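PDB 3C2G: beta-catenin homolog sys-1 from Caenorhabditis elegans, which acts as a transcription coregulator in the Wnt signalling asymmetry pathway, binding the TCF factor pop-1 directly and activating or repressing target genes. Local coordinates for residues A[62-67]-A[116-121]. Sequence-based numbering, arbitrary orientation.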
ATOM      1  N   LEU A  62      18.324  24.328 -31.230  1.00 43.32           N
ATOM      2  CA  LEU A  62      16.976  23.767 -31.230  1.00 44.30           C
ATOM      3  C   LEU A  62      15.922  24.759 -31.694  1.00 45.71           C
ATOM      4  O   LEU A  62      14.839  24.358 -32.088  1.00 45.50           O
ATOM      5  CB  LEU A  62      16.624  23.189 -29.852  1.00 43.55           C
ATOM      6  CG  LEU A  62      17.526  22.035 -29.398  1.00 43.28           C
ATOM      7  CD1 LEU A  62      17.288  21.655 -27.948  1.00 41.44           C
ATOM      8  CD2 LEU A  62      17.362  20.825 -30.294  1.00 42.78           C
ATOM      9  N   LYS A  63      16.239  26.050 -31.656  1.00 48.33           N
ATOM     10  CA  LYS A  63      15.307  27.087 -32.110  1.00 50.84           C
ATOM     11  C   LYS A  63      15.060  26.998 -33.612  1.00 53.61           C
ATOM     12  O   LYS A  63      15.964  26.623 -34.364  1.00 53.80           O
ATOM     13  CB  LYS A  63      15.815  28.482 -31.744  1.00 50.27           C
ATOM     14  CG  LYS A  63      15.716  28.781 -30.272  1.00 50.20           C
ATOM     15  CD  LYS A  63      16.133  30.195 -29.940  1.00 50.65           C
ATOM     16  CE  LYS A  63      16.460  30.298 -28.467  1.00 51.13           C
ATOM     17  NZ  LYS A  63      16.473  31.700 -27.981  1.00 54.30           N
ATOM     18  N   PRO A  64      13.827  27.320 -34.053  1.00 56.68           N
ATOM     19  CA  PRO A  64      13.533  27.314 -35.491  1.00 58.82           C
ATOM     20  C   PRO A  64      14.321  28.384 -36.226  1.00 60.97           C
ATOM     21  O   PRO A  64      14.466  29.499 -35.725  1.00 61.09           O
ATOM     22  CB  PRO A  64      12.034  27.630 -35.555  1.00 58.80           C
ATOM     23  CG  PRO A  64      11.713  28.294 -34.247  1.00 58.66           C
ATOM     24  CD  PRO A  64      12.645  27.680 -33.245  1.00 57.08           C
ATOM     25  N   GLN A  65      14.846  28.024 -37.393  1.00 63.73           N
ATOM     26  CA  GLN A  65      15.517  28.972 -38.274  1.00 66.11           C
ATOM     27  C   GLN A  65      14.540  29.384 -39.388  1.00 67.72           C
ATOM     28  O   GLN A  65      13.940  28.514 -40.026  1.00 67.90           O
ATOM     29  CB  GLN A  65      16.784  28.351 -38.861  1.00 66.17           C
ATOM     30  CG  GLN A  65      17.623  27.573 -37.855  1.00 67.44           C
ATOM     31  CD  GLN A  65      19.046  27.319 -38.336  1.00 70.17           C
ATOM     32  OE1 GLN A  65      19.674  28.194 -38.943  1.00 71.59           O
ATOM     33  NE2 GLN A  65      19.568  26.121 -38.057  1.00 69.68           N
ATOM     34  N   PRO A  66      14.369  30.706 -39.613  1.00 69.14           N
ATOM     35  CA  PRO A  66      13.401  31.280 -40.571  1.00 69.98           C
ATOM     36  C   PRO A  66      13.435  30.679 -41.987  1.00 70.68           C
ATOM     37  O   PRO A  66      12.377  30.532 -42.612  1.00 71.00           O
ATOM     38  CB  PRO A  66      13.773  32.773 -40.608  1.00 70.37           C
ATOM     39  CG  PRO A  66      15.118  32.880 -39.920  1.00 70.09           C
ATOM     40  CD  PRO A  66      15.137  31.763 -38.930  1.00 69.59           C
ATOM     41  N   VAL A  67      14.630  30.351 -42.486  1.00 70.88           N
ATOM     42  CA  VAL A  67      14.780  29.592 -43.736  1.00 70.97           C
ATOM     43  C   VAL A  67      14.163  28.204 -43.614  1.00 70.91           C
ATOM     44  O   VAL A  67      14.511  27.441 -42.707  1.00 71.26           O
ATOM     45  CB  VAL A  67      16.265  29.420 -44.164  1.00 71.14           C
ATOM     46  CG1 VAL A  67      16.670  30.496 -45.162  1.00 71.83           C
ATOM     47  CG2 VAL A  67      17.203  29.390 -42.949  1.00 71.21           C
ATOM     48  N   ARG A 116      12.212  24.438 -22.331  1.00 39.18           N
ATOM     49  CA  ARG A 116      11.337  23.353 -21.897  1.00 38.85           C
ATOM     50  C   ARG A 116      10.276  22.995 -22.945  1.00 38.72           C
ATOM     51  O   ARG A 116       9.945  21.832 -23.109  1.00 37.53           O
ATOM     52  CB  ARG A 116      10.704  23.659 -20.535  1.00 38.45           C
ATOM     53  CG  ARG A 116       9.703  24.814 -20.509  1.00 37.41           C
ATOM     54  CD  ARG A 116       9.164  24.984 -19.104  1.00 35.99           C
ATOM     55  NE  ARG A 116       8.034  25.908 -19.035  1.00 38.15           N
ATOM     56  CZ  ARG A 116       7.403  26.252 -17.910  1.00 36.76           C
ATOM     57  NH1 ARG A 116       7.779  25.755 -16.737  1.00 34.77           N
ATOM     58  NH2 ARG A 116       6.390  27.097 -17.963  1.00 34.93           N
ATOM     59  N   GLU A 117       9.785  23.996 -23.671  1.00 39.47           N
ATOM     60  CA  GLU A 117       8.746  23.777 -24.684  1.00 40.27           C
ATOM     61  C   GLU A 117       9.334  23.170 -25.948  1.00 40.09           C
ATOM     62  O   GLU A 117       8.735  22.288 -26.555  1.00 40.49           O
ATOM     63  CB  GLU A 117       7.954  25.065 -24.979  1.00 40.47           C
ATOM     64  CG  GLU A 117       7.298  25.667 -23.720  1.00 43.51           C
ATOM     65  CD  GLU A 117       6.009  26.447 -23.989  1.00 48.09           C
ATOM     66  OE1 GLU A 117       5.570  27.192 -23.079  1.00 50.18           O
ATOM     67  OE2 GLU A 117       5.428  26.324 -25.093  1.00 48.92           O
ATOM     68  N   LEU A 118      10.517  23.621 -26.337  1.00 40.41           N
ATOM     69  CA  LEU A 118      11.213  22.979 -27.443  1.00 40.97           C
ATOM     70  C   LEU A 118      11.466  21.499 -27.128  1.00 40.86           C
ATOM     71  O   LEU A 118      11.216  20.637 -27.973  1.00 40.85           O
ATOM     72  CB  LEU A 118      12.539  23.689 -27.757  1.00 40.78           C
ATOM     73  CG  LEU A 118      12.517  25.119 -28.302  1.00 41.49           C
ATOM     74  CD1 LEU A 118      13.941  25.638 -28.415  1.00 41.83           C
ATOM     75  CD2 LEU A 118      11.806  25.232 -29.651  1.00 40.98           C
ATOM     76  N   ILE A 119      11.960  21.224 -25.919  1.00 40.79           N
ATOM     77  CA  ILE A 119      12.278  19.866 -25.480  1.00 41.90           C
ATOM     78  C   ILE A 119      11.015  19.016 -25.460  1.00 42.97           C
ATOM     79  O   ILE A 119      10.926  17.999 -26.144  1.00 43.30           O
ATOM     80  CB  ILE A 119      12.962  19.856 -24.082  1.00 41.37           C
ATOM     81  CG1 ILE A 119      14.435  20.262 -24.195  1.00 41.60           C
ATOM     82  CG2 ILE A 119      12.816  18.496 -23.391  1.00 40.81           C
ATOM     83  CD1 ILE A 119      15.349  19.204 -24.754  1.00 43.85           C
ATOM     84  N   CYS A 120      10.033  19.463 -24.693  1.00 44.32           N
ATOM     85  CA  CYS A 120       8.787  18.757 -24.571  1.00 44.54           C
ATOM     86  C   CYS A 120       8.128  18.526 -25.940  1.00 44.03           C
ATOM     87  O   CYS A 120       7.439  17.524 -26.145  1.00 44.24           O
ATOM     88  CB  CYS A 120       7.873  19.494 -23.594  1.00 45.01           C
ATOM     89  SG  CYS A 120       6.172  19.599 -24.112  1.00 47.74           S
ATOM     90  N   ASN A 121       8.369  19.428 -26.884  1.00 43.01           N
ATOM     91  CA  ASN A 121       7.879  19.227 -28.240  1.00 42.53           C
ATOM     92  C   ASN A 121       8.503  18.040 -28.969  1.00 41.45           C
ATOM     93  O   ASN A 121       7.859  17.417 -29.799  1.00 40.79           O
ATOM     94  CB  ASN A 121       8.041  20.477 -29.084  1.00 42.70           C
ATOM     95  CG  ASN A 121       6.980  20.574 -30.149  1.00 46.60           C
ATOM     96  OD1 ASN A 121       7.150  20.082 -31.275  1.00 48.43           O
ATOM     97  ND2 ASN A 121       5.842  21.163 -29.784  1.00 50.53           N
TER
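L118 reaches from helix 115-122 to the backbone of L62 and K63, in the link between helices 47-62 and 71-90. Its CB points toward the segment 62-67; CG lies anti to the carbonyl carbon, beside the backbone N (chi1 -66°), and the two methyls beyond it meet different atoms. L118 CD1 settles against the root of L62, 3.9 Å from L62 CB. The backbone N of K63 is 4.0 Å from L118 CD1. K63 CG lies 4.1 Å from L118 CD1, the lysine chain crossing that of L118 obliquely. The other methyl, L118 CD2, sits 4.0 Å from L62 O, with P64 CD a looser 4.4 Å from L118 CD2. At the far end of the L62 side chain, L62 CD1 comes within 4.5 Å of I119 CD1. Contact across the two segments is thus apolar, light and centred on a single leucine. L62 also packs on W78 and I119 on L82, both of helix 71-90, while I119 also touches V140 and F144 of helix 134-150. This loop-to-helix contact near the N-terminal end of the chain is consistent with the armadillo domain, an all-helical superhelix in which apolar side chains join neighbouring helices.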